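Local structure of ORF98 PTP-2 (Cydia pomonella granulosis virus, 6I28) at residues C41-I46 against E83-Y88; C69-K74 against G107-A112; L45-V50 against H103-V108; A115-M120 against E148-K153; I28-F33 against R55-P60. The protein is a viral protein tyrosine phosphatase, probably of the dual-specificity kind that removes phosphate from tyrosine and from serine or threonine, perhaps in MAP kinases. All blocks are in the same frame, centred on the assembly; numbering follows the deposited sequence.

Contact 1. Residues C41-I46 against E83-Y88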
# COMPACT_ATOMS: atom_id res chain seq x y z
N CYS A 41 -12.08 -0.16 -2.88
CA CYS A 41 -11.20 0.89 -3.36
C CYS A 41 -9.89 0.24 -3.80
O CYS A 41 -9.50 -0.81 -3.31
CB CYS A 41 -11.12 1.93 -2.21
SG CYS A 41 -9.72 2.84 -1.96
N VAL A 42 -9.28 0.85 -4.79
CA VAL A 42 -8.07 0.37 -5.41
C VAL A 42 -7.07 1.52 -5.49
O VAL A 42 -7.41 2.61 -5.94
CB VAL A 42 -8.34 -0.21 -6.80
CG1 VAL A 42 -7.03 -0.63 -7.40
CG2 VAL A 42 -9.31 -1.38 -6.75
N VAL A 43 -5.84 1.28 -5.05
CA VAL A 43 -4.74 2.23 -5.24
C VAL A 43 -3.75 1.56 -6.20
O VAL A 43 -3.08 0.57 -5.84
CB VAL A 43 -4.05 2.59 -3.91
CG1 VAL A 43 -2.87 3.52 -4.11
CG2 VAL A 43 -5.06 3.18 -2.97
N SER A 44 -3.50 2.20 -7.29
CA SER A 44 -2.62 1.69 -8.35
C SER A 44 -1.33 2.49 -8.29
O SER A 44 -1.29 3.71 -8.59
CB SER A 44 -3.27 1.83 -9.73
OG SER A 44 -4.45 1.07 -9.92
N LEU A 45 -0.24 1.83 -7.94
CA LEU A 45 1.09 2.43 -7.85
C LEU A 45 1.91 1.82 -8.98
O LEU A 45 2.63 0.82 -8.82
CB LEU A 45 1.68 2.14 -6.52
CG LEU A 45 0.94 2.68 -5.32
CD1 LEU A 45 1.77 2.28 -4.09
CD2 LEU A 45 0.67 4.11 -5.40
N ILE A 46 1.75 2.39 -10.17
CA ILE A 46 2.36 1.83 -11.37
C ILE A 46 2.96 2.92 -12.25
O ILE A 46 2.55 4.08 -12.19
CB ILE A 46 1.38 0.98 -12.21
CG1 ILE A 46 0.21 1.84 -12.71
CG2 ILE A 46 0.78 -0.16 -11.38
CD1 ILE A 46 -0.83 1.12 -13.50
N GLU A 83 2.13 11.01 2.15
CA GLU A 83 1.14 11.61 3.05
C GLU A 83 -0.25 11.59 2.42
O GLU A 83 -1.21 11.13 3.05
CB GLU A 83 1.52 13.03 3.43
CG GLU A 83 0.55 13.63 4.41
CD GLU A 83 0.67 13.06 5.80
OE1 GLU A 83 1.69 12.40 6.08
OE2 GLU A 83 -0.27 13.28 6.62
N MET A 84 -0.37 12.03 1.17
CA MET A 84 -1.65 11.97 0.47
C MET A 84 -2.17 10.54 0.39
O MET A 84 -3.33 10.25 0.69
CB MET A 84 -1.49 12.59 -0.93
CG MET A 84 -2.75 12.64 -1.79
SD MET A 84 -3.08 11.02 -2.57
CE MET A 84 -1.84 11.00 -3.87
N LEU A 85 -1.29 9.58 0.10
CA LEU A 85 -1.73 8.20 0.01
C LEU A 85 -2.22 7.68 1.35
O LEU A 85 -3.24 7.01 1.44
CB LEU A 85 -0.58 7.34 -0.50
CG LEU A 85 -0.32 7.49 -2.01
CD1 LEU A 85 1.04 6.93 -2.34
CD2 LEU A 85 -1.44 6.78 -2.85
N PHE A 86 -1.46 7.94 2.40
CA PHE A 86 -1.91 7.56 3.74
C PHE A 86 -3.29 8.09 4.08
O PHE A 86 -4.15 7.34 4.58
CB PHE A 86 -0.92 7.97 4.82
CG PHE A 86 -1.39 7.62 6.21
CD1 PHE A 86 -1.19 6.35 6.73
CD2 PHE A 86 -2.15 8.51 6.95
CE1 PHE A 86 -1.65 6.03 7.94
CE2 PHE A 86 -2.63 8.16 8.17
CZ PHE A 86 -2.31 6.93 8.68
N ASN A 87 -3.51 9.39 3.83
CA ASN A 87 -4.78 10.02 4.16
C ASN A 87 -5.89 9.46 3.32
O ASN A 87 -7.00 9.25 3.83
CB ASN A 87 -4.66 11.50 3.97
CG ASN A 87 -3.85 12.12 5.04
OD1 ASN A 87 -3.91 11.70 6.18
ND2 ASN A 87 -3.09 13.14 4.70
N TYR A 88 -5.63 9.12 2.05
CA TYR A 88 -6.63 8.44 1.24
C TYR A 88 -7.03 7.10 1.85
O TYR A 88 -8.22 6.80 2.05
CB TYR A 88 -6.10 8.26 -0.15
CG TYR A 88 -7.07 7.63 -1.11
CD1 TYR A 88 -8.05 8.39 -1.75
CD2 TYR A 88 -7.04 6.27 -1.36
CE1 TYR A 88 -8.90 7.79 -2.62
CE2 TYR A 88 -7.90 5.68 -2.24
CZ TYR A 88 -8.84 6.45 -2.89
OH TYR A 88 -9.69 5.78 -3.75

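Contact 2. Residues C69-K74 against G107-A112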
# COMPACT_ATOMS: atom_id res chain seq x y z
N CYS A 69 4.47 6.15 -10.38
CA CYS A 69 5.74 6.09 -9.65
C CYS A 69 6.50 4.86 -10.11
O CYS A 69 5.92 3.81 -10.38
CB CYS A 69 5.57 6.01 -8.13
SG CYS A 69 4.35 4.73 -7.57
N GLU A 70 7.81 5.00 -10.14
CA GLU A 70 8.74 3.93 -10.48
C GLU A 70 9.28 3.29 -9.21
O GLU A 70 9.16 3.84 -8.11
CB GLU A 70 9.90 4.48 -11.33
CG GLU A 70 9.45 4.82 -12.73
CD GLU A 70 10.50 5.59 -13.45
OE1 GLU A 70 11.69 5.30 -13.21
OE2 GLU A 70 10.15 6.49 -14.23
N ASP A 71 9.85 2.10 -9.38
CA ASP A 71 10.57 1.41 -8.32
C ASP A 71 12.04 1.59 -8.70
O ASP A 71 12.64 0.77 -9.41
CB ASP A 71 10.14 -0.04 -8.17
CG ASP A 71 10.75 -0.69 -6.95
OD1 ASP A 71 11.80 -0.21 -6.46
OD2 ASP A 71 10.20 -1.70 -6.50
N ASP A 72 12.60 2.71 -8.29
CA ASP A 72 13.92 3.09 -8.75
C ASP A 72 14.42 4.09 -7.73
O ASP A 72 13.71 5.05 -7.40
CB ASP A 72 13.87 3.68 -10.16
CG ASP A 72 15.23 3.64 -10.83
OD1 ASP A 72 15.41 2.93 -11.86
OD2 ASP A 72 16.13 4.32 -10.31
N ALA A 73 15.65 3.89 -7.26
CA ALA A 73 16.24 4.72 -6.22
C ALA A 73 16.17 6.19 -6.63
O ALA A 73 16.42 7.11 -5.85
CB ALA A 73 17.69 4.35 -5.95
N LYS A 74 15.79 6.43 -7.87
CA LYS A 74 15.81 7.78 -8.45
C LYS A 74 14.45 8.45 -8.41
O LYS A 74 14.41 9.67 -8.36
CB LYS A 74 16.29 7.73 -9.82
CG LYS A 74 17.76 7.60 -9.80
CD LYS A 74 18.12 8.35 -10.93
CE LYS A 74 18.35 7.25 -11.96
NZ LYS A 74 19.77 7.15 -11.98
N GLY A 107 3.52 -6.72 -6.68
CA GLY A 107 2.99 -6.78 -5.34
C GLY A 107 3.98 -7.13 -4.25
O GLY A 107 3.56 -7.69 -3.23
N VAL A 108 5.26 -6.80 -4.43
CA VAL A 108 6.27 -7.10 -3.40
C VAL A 108 7.05 -5.88 -2.95
O VAL A 108 7.74 -5.97 -1.90
CB VAL A 108 7.25 -8.20 -3.88
CG1 VAL A 108 6.51 -9.56 -4.14
CG2 VAL A 108 8.07 -7.75 -5.10
N SER A 109 7.03 -4.75 -3.66
CA SER A 109 7.86 -3.60 -3.29
C SER A 109 7.05 -2.29 -3.22
O SER A 109 6.75 -1.82 -2.11
CB SER A 109 9.03 -3.48 -4.27
OG SER A 109 9.89 -2.41 -3.90
N ARG A 110 6.64 -1.72 -4.35
CA ARG A 110 5.90 -0.46 -4.29
C ARG A 110 4.66 -0.58 -3.40
O ARG A 110 4.50 0.15 -2.42
CB ARG A 110 5.47 -0.00 -5.69
CG ARG A 110 6.39 1.01 -6.35
CD ARG A 110 6.10 1.29 -7.79
NE ARG A 110 6.27 0.10 -8.60
CZ ARG A 110 6.28 0.06 -9.92
NH1 ARG A 110 6.16 1.16 -10.64
NH2 ARG A 110 6.44 -1.11 -10.52
N SER A 111 3.72 -1.47 -3.79
CA SER A 111 2.46 -1.63 -3.06
C SER A 111 2.72 -2.06 -1.62
O SER A 111 2.10 -1.53 -0.67
CB SER A 111 1.56 -2.64 -3.77
OG SER A 111 2.25 -3.88 -3.96
N ALA A 112 3.69 -2.98 -1.44
CA ALA A 112 4.01 -3.45 -0.09
C ALA A 112 4.52 -2.32 0.80
O ALA A 112 4.23 -2.28 2.00
CB ALA A 112 5.04 -4.57 -0.15
O HOH W 1 7.67 -2.11 -7.04

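Contact 3. Residues L45-V50 against H103-V108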
# COMPACT_ATOMS: atom_id res chain seq x y z
N LEU A 45 -0.24 1.83 -7.94
CA LEU A 45 1.09 2.43 -7.85
C LEU A 45 1.91 1.82 -8.98
O LEU A 45 2.63 0.82 -8.82
CB LEU A 45 1.68 2.14 -6.52
CG LEU A 45 0.94 2.68 -5.32
CD1 LEU A 45 1.77 2.28 -4.09
CD2 LEU A 45 0.67 4.11 -5.40
N ILE A 46 1.75 2.39 -10.17
CA ILE A 46 2.36 1.83 -11.37
C ILE A 46 2.96 2.92 -12.25
O ILE A 46 2.55 4.08 -12.19
CB ILE A 46 1.38 0.98 -12.21
CG1 ILE A 46 0.21 1.84 -12.71
CG2 ILE A 46 0.78 -0.16 -11.38
CD1 ILE A 46 -0.83 1.12 -13.50
N ASP A 47 3.93 2.50 -13.07
CA ASP A 47 4.58 3.36 -14.06
C ASP A 47 4.02 3.12 -15.46
O ASP A 47 4.41 3.82 -16.39
CB ASP A 47 6.12 3.08 -14.06
CG ASP A 47 6.49 1.61 -14.31
OD1 ASP A 47 6.28 0.77 -13.39
OD2 ASP A 47 7.07 1.32 -15.41
N SER A 48 3.09 2.17 -15.61
CA SER A 48 2.43 1.88 -16.87
C SER A 48 1.12 2.66 -16.95
O SER A 48 0.79 3.45 -16.06
CB SER A 48 2.19 0.37 -17.01
OG SER A 48 1.42 -0.20 -15.97
N ASP A 49 0.37 2.45 -18.03
CA ASP A 49 -0.88 3.17 -18.24
C ASP A 49 -1.98 2.63 -17.33
O ASP A 49 -2.24 1.42 -17.34
CB ASP A 49 -1.31 3.03 -19.70
CG ASP A 49 -2.39 4.02 -20.09
OD1 ASP A 49 -2.93 4.73 -19.21
OD2 ASP A 49 -2.71 4.06 -21.31
N VAL A 50 -2.62 3.52 -16.55
CA VAL A 50 -3.66 3.09 -15.62
C VAL A 50 -5.09 3.17 -16.17
O VAL A 50 -5.99 2.50 -15.63
CB VAL A 50 -3.62 3.91 -14.31
CG1 VAL A 50 -4.37 5.24 -14.45
CG2 VAL A 50 -4.22 3.10 -13.14
N HIS A 103 -1.97 -2.10 -5.27
CA HIS A 103 -1.26 -2.95 -6.22
C HIS A 103 -0.20 -2.16 -6.99
O HIS A 103 -0.32 -0.95 -7.24
CB HIS A 103 -2.20 -3.62 -7.23
CG HIS A 103 -2.57 -2.77 -8.43
ND1 HIS A 103 -1.87 -2.78 -9.61
CD2 HIS A 103 -3.59 -1.89 -8.60
CE1 HIS A 103 -2.44 -1.95 -10.47
NE2 HIS A 103 -3.48 -1.39 -9.88
N CYS A 104 0.83 -2.88 -7.41
CA CYS A 104 1.82 -2.42 -8.36
C CYS A 104 1.90 -3.46 -9.46
O CYS A 104 0.86 -3.92 -9.97
CB CYS A 104 3.15 -2.13 -7.67
SG CYS A 104 3.86 -3.41 -6.63
N HIS A 105 3.10 -3.85 -9.88
CA HIS A 105 3.24 -4.90 -10.90
C HIS A 105 3.49 -6.27 -10.30
O HIS A 105 2.91 -7.25 -10.75
CB HIS A 105 4.35 -4.52 -11.88
CG HIS A 105 3.89 -3.55 -12.93
ND1 HIS A 105 2.74 -3.74 -13.66
CD2 HIS A 105 4.39 -2.37 -13.34
CE1 HIS A 105 2.56 -2.73 -14.50
NE2 HIS A 105 3.56 -1.89 -14.33
N ALA A 106 4.33 -6.36 -9.27
CA ALA A 106 4.66 -7.63 -8.64
C ALA A 106 4.05 -7.79 -7.25
O ALA A 106 4.00 -8.90 -6.73
CB ALA A 106 6.18 -7.79 -8.54
N GLY A 107 3.52 -6.72 -6.68
CA GLY A 107 2.99 -6.78 -5.34
C GLY A 107 3.98 -7.13 -4.25
O GLY A 107 3.56 -7.69 -3.23
N VAL A 108 5.26 -6.80 -4.43
CA VAL A 108 6.27 -7.10 -3.40
C VAL A 108 7.05 -5.88 -2.95
O VAL A 108 7.74 -5.97 -1.90
CB VAL A 108 7.25 -8.20 -3.88
CG1 VAL A 108 6.51 -9.56 -4.14
CG2 VAL A 108 8.07 -7.75 -5.10

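Contact 4. Residues A115-M120 against E148-K153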
# COMPACT_ATOMS: atom_id res chain seq x y z
N ALA A 115 1.48 -0.39 2.09
CA ALA A 115 0.77 -1.19 3.09
C ALA A 115 1.52 -1.20 4.41
O ALA A 115 0.92 -0.98 5.48
CB ALA A 115 0.57 -2.59 2.56
N ILE A 116 2.84 -1.37 4.36
CA ILE A 116 3.64 -1.44 5.58
C ILE A 116 3.57 -0.11 6.29
O ILE A 116 3.43 -0.05 7.51
CB ILE A 116 5.09 -1.85 5.24
CG1 ILE A 116 5.20 -3.32 4.80
CG2 ILE A 116 6.05 -1.58 6.45
CD1 ILE A 116 6.61 -3.82 4.40
N TYR A 117 3.61 0.99 5.54
CA TYR A 117 3.59 2.31 6.15
C TYR A 117 2.24 2.59 6.79
O TYR A 117 2.16 3.13 7.91
CB TYR A 117 3.87 3.38 5.10
CG TYR A 117 3.81 4.79 5.68
CD1 TYR A 117 4.62 5.18 6.69
CD2 TYR A 117 2.92 5.72 5.20
CE1 TYR A 117 4.58 6.48 7.24
CE2 TYR A 117 2.84 7.01 5.69
CZ TYR A 117 3.66 7.40 6.72
OH TYR A 117 3.61 8.68 7.25
N TYR A 118 1.15 2.24 6.10
CA TYR A 118 -0.15 2.34 6.72
C TYR A 118 -0.23 1.60 8.03
O TYR A 118 -0.76 2.14 9.00
CB TYR A 118 -1.26 1.89 5.77
CG TYR A 118 -2.61 2.09 6.34
CD1 TYR A 118 -3.20 3.34 6.26
CD2 TYR A 118 -3.31 1.08 7.03
CE1 TYR A 118 -4.41 3.60 6.79
CE2 TYR A 118 -4.60 1.35 7.55
CZ TYR A 118 -5.11 2.63 7.45
OH TYR A 118 -6.35 2.99 7.95
N ILE A 119 0.38 0.40 8.13
CA ILE A 119 0.34 -0.35 9.38
C ILE A 119 1.27 0.25 10.44
O ILE A 119 0.90 0.32 11.61
CB ILE A 119 0.66 -1.83 9.04
CG1 ILE A 119 -0.52 -2.45 8.23
CG2 ILE A 119 0.98 -2.66 10.30
CD1 ILE A 119 -0.30 -3.87 7.83
N MET A 120 2.47 0.70 10.03
CA MET A 120 3.36 1.41 10.93
C MET A 120 2.69 2.61 11.56
O MET A 120 2.73 2.78 12.77
CB MET A 120 4.62 1.88 10.19
CG MET A 120 5.50 0.82 9.64
SD MET A 120 6.80 1.49 8.61
CE MET A 120 7.50 2.72 9.68
N GLU A 148 14.63 2.44 3.55
CA GLU A 148 15.14 3.64 4.22
C GLU A 148 14.06 4.72 4.31
O GLU A 148 13.99 5.45 5.30
CB GLU A 148 16.38 4.16 3.50
CG GLU A 148 17.60 3.25 3.64
CD GLU A 148 17.98 2.90 5.10
OE1 GLU A 148 18.10 3.84 5.94
OE2 GLU A 148 18.17 1.69 5.39
N LEU A 149 13.19 4.83 3.31
CA LEU A 149 12.10 5.80 3.37
C LEU A 149 11.24 5.58 4.60
O LEU A 149 10.94 6.54 5.33
CB LEU A 149 11.24 5.71 2.11
CG LEU A 149 9.90 6.42 2.07
CD1 LEU A 149 10.08 7.87 2.03
CD2 LEU A 149 9.11 6.00 0.84
N LEU A 150 10.83 4.32 4.83
CA LEU A 150 9.92 3.97 5.91
C LEU A 150 10.59 4.10 7.27
O LEU A 150 10.00 4.64 8.22
CB LEU A 150 9.42 2.55 5.70
CG LEU A 150 8.60 2.30 4.44
CD1 LEU A 150 7.83 1.02 4.54
CD2 LEU A 150 7.67 3.44 4.32
N LYS A 151 11.81 3.59 7.38
CA LYS A 151 12.60 3.79 8.59
C LYS A 151 12.77 5.27 8.90
O LYS A 151 12.75 5.68 10.06
CB LYS A 151 13.95 3.11 8.46
CG LYS A 151 13.89 1.59 8.35
CD LYS A 151 15.34 0.99 8.44
CE LYS A 151 15.37 -0.55 8.49
NZ LYS A 151 16.80 -1.10 8.27
N GLY A 152 12.92 6.10 7.86
CA GLY A 152 13.05 7.53 8.06
C GLY A 152 11.81 8.21 8.60
O GLY A 152 11.92 9.35 9.07
N LYS A 153 10.66 7.53 8.58
CA LYS A 153 9.45 8.06 9.19
C LYS A 153 9.39 7.79 10.69
O LYS A 153 8.46 8.26 11.35
CB LYS A 153 8.20 7.47 8.54
CG LYS A 153 8.09 7.62 7.04
CD LYS A 153 8.34 9.01 6.51
CE LYS A 153 7.33 9.97 6.93
NZ LYS A 153 7.47 11.18 6.05

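Contact 5. Residues I28-F33 against R55-P60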
# COMPACT_ATOMS: atom_id res chain seq x y z
N ILE A 28 -9.36 -8.70 -16.34
CA ILE A 28 -10.58 -9.48 -16.06
C ILE A 28 -10.39 -10.30 -14.80
O ILE A 28 -11.27 -10.34 -13.92
CB ILE A 28 -10.95 -10.38 -17.25
CG1 ILE A 28 -11.23 -9.52 -18.49
CG2 ILE A 28 -12.15 -11.22 -16.91
CD1 ILE A 28 -12.47 -8.66 -18.38
N ALA A 29 -9.25 -10.99 -14.69
CA ALA A 29 -8.91 -11.64 -13.43
C ALA A 29 -8.92 -10.66 -12.26
O ALA A 29 -9.46 -10.95 -11.19
CB ALA A 29 -7.55 -12.32 -13.58
N MET A 30 -8.32 -9.48 -12.43
CA MET A 30 -8.29 -8.49 -11.37
C MET A 30 -9.69 -8.04 -11.01
O MET A 30 -10.04 -7.94 -9.84
CB MET A 30 -7.45 -7.31 -11.83
CG MET A 30 -7.29 -6.25 -10.79
SD MET A 30 -6.50 -4.79 -11.46
CE MET A 30 -6.03 -4.01 -9.99
N ARG A 31 -10.51 -7.75 -12.01
CA ARG A 31 -11.89 -7.37 -11.74
C ARG A 31 -12.63 -8.47 -10.99
O ARG A 31 -13.35 -8.20 -10.03
CB ARG A 31 -12.58 -7.02 -13.06
CG ARG A 31 -14.05 -6.64 -12.93
CD ARG A 31 -14.68 -6.42 -14.32
NE ARG A 31 -16.13 -6.43 -14.29
CZ ARG A 31 -16.89 -5.35 -14.10
NH1 ARG A 31 -16.33 -4.16 -13.90
NH2 ARG A 31 -18.22 -5.47 -14.11
N HIS A 32 -12.43 -9.73 -11.39
CA HIS A 32 -13.06 -10.85 -10.69
C HIS A 32 -12.63 -10.91 -9.22
O HIS A 32 -13.47 -11.12 -8.34
CB HIS A 32 -12.69 -12.14 -11.39
CG HIS A 32 -13.37 -13.36 -10.85
ND1 HIS A 32 -12.73 -14.26 -10.02
CD2 HIS A 32 -14.61 -13.86 -11.06
CE1 HIS A 32 -13.56 -15.25 -9.73
NE2 HIS A 32 -14.70 -15.03 -10.35
N PHE A 33 -11.35 -10.68 -8.94
CA PHE A 33 -10.87 -10.67 -7.56
C PHE A 33 -11.48 -9.53 -6.75
O PHE A 33 -11.93 -9.73 -5.61
CB PHE A 33 -9.36 -10.59 -7.55
CG PHE A 33 -8.76 -10.60 -6.18
CD1 PHE A 33 -8.73 -9.44 -5.39
CD2 PHE A 33 -8.24 -11.78 -5.66
CE1 PHE A 33 -8.18 -9.47 -4.13
CE2 PHE A 33 -7.70 -11.81 -4.42
CZ PHE A 33 -7.66 -10.64 -3.63
N ARG A 55 -10.81 1.71 -16.32
CA ARG A 55 -11.98 1.41 -17.13
C ARG A 55 -12.53 0.02 -16.81
O ARG A 55 -13.74 -0.16 -16.66
CB ARG A 55 -11.63 1.53 -18.61
CG ARG A 55 -12.87 1.51 -19.53
CD ARG A 55 -12.58 2.05 -20.97
NE ARG A 55 -11.66 3.19 -20.91
CZ ARG A 55 -10.52 3.28 -21.58
NH1 ARG A 55 -10.15 2.30 -22.38
NH2 ARG A 55 -9.76 4.35 -21.43
N ALA A 56 -11.65 -0.97 -16.67
CA ALA A 56 -12.14 -2.33 -16.51
C ALA A 56 -12.76 -2.52 -15.14
O ALA A 56 -13.78 -3.20 -15.01
CB ALA A 56 -11.01 -3.33 -16.73
N LEU A 57 -12.15 -1.93 -14.10
CA LEU A 57 -12.72 -2.05 -12.76
C LEU A 57 -13.99 -1.22 -12.60
O LEU A 57 -14.94 -1.63 -11.93
CB LEU A 57 -11.71 -1.63 -11.72
CG LEU A 57 -10.43 -2.46 -11.66
CD1 LEU A 57 -9.64 -2.03 -10.46
CD2 LEU A 57 -10.76 -3.92 -11.54
N TYR A 58 -14.01 -0.03 -13.20
CA TYR A 58 -15.18 0.83 -13.26
C TYR A 58 -15.72 1.18 -11.87
O TYR A 58 -16.92 1.13 -11.62
CB TYR A 58 -16.30 0.22 -14.11
CG TYR A 58 -17.05 1.29 -14.84
CD1 TYR A 58 -16.54 1.86 -15.99
CD2 TYR A 58 -18.28 1.76 -14.37
CE1 TYR A 58 -17.22 2.84 -16.65
CE2 TYR A 58 -18.96 2.74 -15.04
CZ TYR A 58 -18.44 3.28 -16.18
OH TYR A 58 -19.14 4.25 -16.86
N LEU A 59 -14.83 1.57 -10.98
CA LEU A 59 -15.28 1.85 -9.64
C LEU A 59 -15.86 3.24 -9.60
O LEU A 59 -15.59 4.04 -10.50
CB LEU A 59 -14.14 1.70 -8.64
CG LEU A 59 -13.53 0.31 -8.54
CD1 LEU A 59 -12.20 0.35 -7.96
CD2 LEU A 59 -14.41 -0.59 -7.68
N PRO A 60 -16.64 3.57 -8.57
CA PRO A 60 -17.24 4.92 -8.53
C PRO A 60 -16.13 5.95 -8.41
O PRO A 60 -15.00 5.68 -7.95
CB PRO A 60 -18.11 4.90 -7.28
CG PRO A 60 -18.48 3.37 -7.11
CD PRO A 60 -17.19 2.66 -7.54

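Contact 1. Residues C41-I46 against E83-Y88
V43 and L85 meet through methyl groups, V43 CG1 lying 3.8 Å from L85 CD2 as the two side chains cross obliquely. With CG1 anti to the backbone N (chi1 177°), the valine's other branch, CG2, reaches the Y88 ring and sits 3.9 Å from Y88 CE2. The valine thus touches two residues, L85 and Y88, that lie nearly one turn apart on the helix. L45 adds a looser touch, its CD2 4.2 Å from L85 CD1, the two leucines sliding past each other in opposite directions.

A sulfur-aromatic approach is possible at the start of the strand, where C41 SG stands 4.5 Å from the centroid of the Y88 ring and oblique to it. C41 has two conformers, however, so this touch is doubtful. The tyrosine hydroxyl is held outside the contact, by the carbonyl of G62.

Strand 41-46 and helix 82-95 run nearly antiparallel, their segment axes 11.1 Å apart. V42 faces the other side of the sheet, and L114 of helix 110-123 touches V43, L45 and L85. With no clear hydrogen bond joining the segments, the helix is held to the central sheet by dispersion forces and buried apolar surface.

Contact 2. Residues C69-K74 against G107-A112
D71 OD2 is gripped by two donors. The hydroxyl of S109 gives the first bond, S109 OG to D71 OD2 at 2.7 Å, reaching the syn side of the carboxylate but 30° out of its plane. A water gives the second, its oxygen 2.6 Å from D71 OD2. The same water accepts from two nitrogens of R110, the backbone N and NE, the latter at 3.0 Å, so it ties the carboxylate to the arginine although OD2 and NE stay 4.8 Å apart. S143 OG backs the pair up by bonding to both D71 OD1 and S109 OG.

At its far end R110 NH1 bonds to the carbonyl O of C69 at 2.7 Å and also forms a salt bridge with D47. That oxygen lies in the guanidinium plane and the nitrogen lies in the carbonyl plane. A bend at chi3 (-62°) turns NE out of the line of the chain. D71 CB lies over one guanidinium face, 3.9 Å from R110 NE, while C69 SG packs against R110 CD at 3.9 Å. A calcium ion lies about 3 Å from the R110 side chain, nearest atoms.

R110 closes the CX5R signature that begins at C104 and starts helix 110-123. The segment 69-74, following strand 64-68, probably corresponds to the general-acid loop of related phosphatases. This pairing with the phosphate-binding loop is consistent with the active site of a tyrosine phosphatase.

Contact 3. Residues L45-V50 against H103-V108
I46 presents its CG2 methyl to H103, C104 and H105 because CG1 takes the place between backbone N and carbonyl carbon (chi1 62°), leaving CG2 beside the N. S48 OG sits in the equivalent place on its own residue (chi1 58°) and comes up to the edge of the H105 ring, near its plane. The partner segment is the start of the P-loop, the HCX5R signature of protein tyrosine phosphatases, whose cysteine is the nucleophile in relatives; here that position is C104.

The methyl I46 CG2 lies 3.8 Å from H103 CE1, the two side chains crossing, and it also lies over one face of the H105 ring. D47 OD1 comes to the edge of that ring, 3.7 Å from H105 CD2, with the carboxylate plane 83° from the ring plane. The strongest partner of D47 OD1 is R110 NH1, in a salt bridge, so the residue links this strand's end to the arginine of the signature.

The H103 ring is held from both nitrogens. ND1 donates to C104 O at 3.0 Å, in the carbonyl plane and on a lone pair, while NE2 is bonded to S44 OG. This pins the histidine against the P-loop backbone.

A backbone bond joins the parallel strands here, L45 N to H103 O at 2.9 Å and nearly straight. Beyond it L45 O is buried without a hydrogen-bond partner in the model; C104 CA approaches it in a CA-H...O contact of 3.4 Å.

Contact 4. Residues A115-M120 against E148-K153
L150 is met by three residues of helix 110-123, at its two methyls and at CB. L150 CD1 packs on I116 CG2 at 3.7 Å, the two side chains crossing at about a right angle. The other methyl, L150 CD2, rests 3.9 Å from Y117 CB, and L150 CB lies 4.1 Å from M120 SD. M120 then turns at chi3 (52°), a bend that places its CE methyl 3.5 Å from L150 O. I116 and M120 are one helical turn apart, so the leucine enters the groove between them with Y117 alongside.

One turn on, K153 lays its aliphatic chain by the Y117 ring, CG 3.7 Å from Y117 CE1 and oblique to the ring. Its chain is bent at chi2 and chi3, and CE ends 4.0 Å from Y117 OH.

Residues 115-120 and 148-151 are helical, and K153 follows in the loop. Helix 110-123 is the one that follows the signature P-loop of this phosphatase fold, and the end of helix 144-151 packs against its middle. No hydrogen bond joins them, and the contacts are mainly between apolar groups.

In the next shell, Y127 of helix 127-137 touches both I116 and L150, and A130 of the same helix touches M120. The hydroxyl of Y117 is bonded to the C-terminal carboxylate of E168 and to R121 NH1, while K153 pairs through its backbone with E168, just beyond the ends of the two-stranded sheet of 154-159 and 162-167.

Contact 5. Residues I28-F33 against R55-P60
M30 and R31 meet A56 and L57 in a partly buried helix-to-helix contact, on the face of the central sheet away from helix 82-95. The protein has the layered alpha/beta build of the tyrosine phosphatases, and here helix 27-36, which leads into strand 41-46, lies beside helix 51-57, which makes the crossover from that strand to the parallel strand 64-68.

The polar part belongs to R31. Its chain is extended from CG to NE, with CG anti to the backbone N (chi1 178°), and it reaches to the end of the other helix. There R31 NH1 donates to A56 O at 2.9 Å, and the acceptor is tilted 25° from the guanidinium plane. The bond is bent, with an N-H...O angle of 141°. L57 O is close by but not bonded, its angle being poor. Helix 51-57 stops here: Y58 has positive phi, and A56 O is in the last turn, where the helix dipole would probably favour a positive partner. The other arm of the guanidinium, NH2, lies close to the like-charged R35.

L57 does the apolar work. Its CB points away from helix 27-36, yet its end turns back, so that CD2 packs 3.6 Å from R31 CA and 3.9 Å from R31 CB. Inward, L57 also touches V42 and H64, while M30 touches L101 and H103. The two side chains M30 and L57 cross at about a right angle, with M30 CE 4.1 Å from L57 CD1.

Contacts 1, 3 and 5 involve or flank strand 41-46 of the mixed sheet, contacts 2 and 3 meet at the P-loop, and contact 4 lies further along helix 110-123. Contacts 1 and 3 share L45 and I46, their centres 12 Å apart, while contacts 2 and 3 share G107 and V108 and are the nearest pair, at 8 Å. Contact 5 lies on the other face of the sheet from contact 1, reaching it through V42, and its centre is 28 Å from that of contact 4. Along the chain contact 5 opens first and contact 4 last. The P-loop thus joins strand 100-103 of the sheet to helix 110-123, with contacts 2 and 3 at that junction.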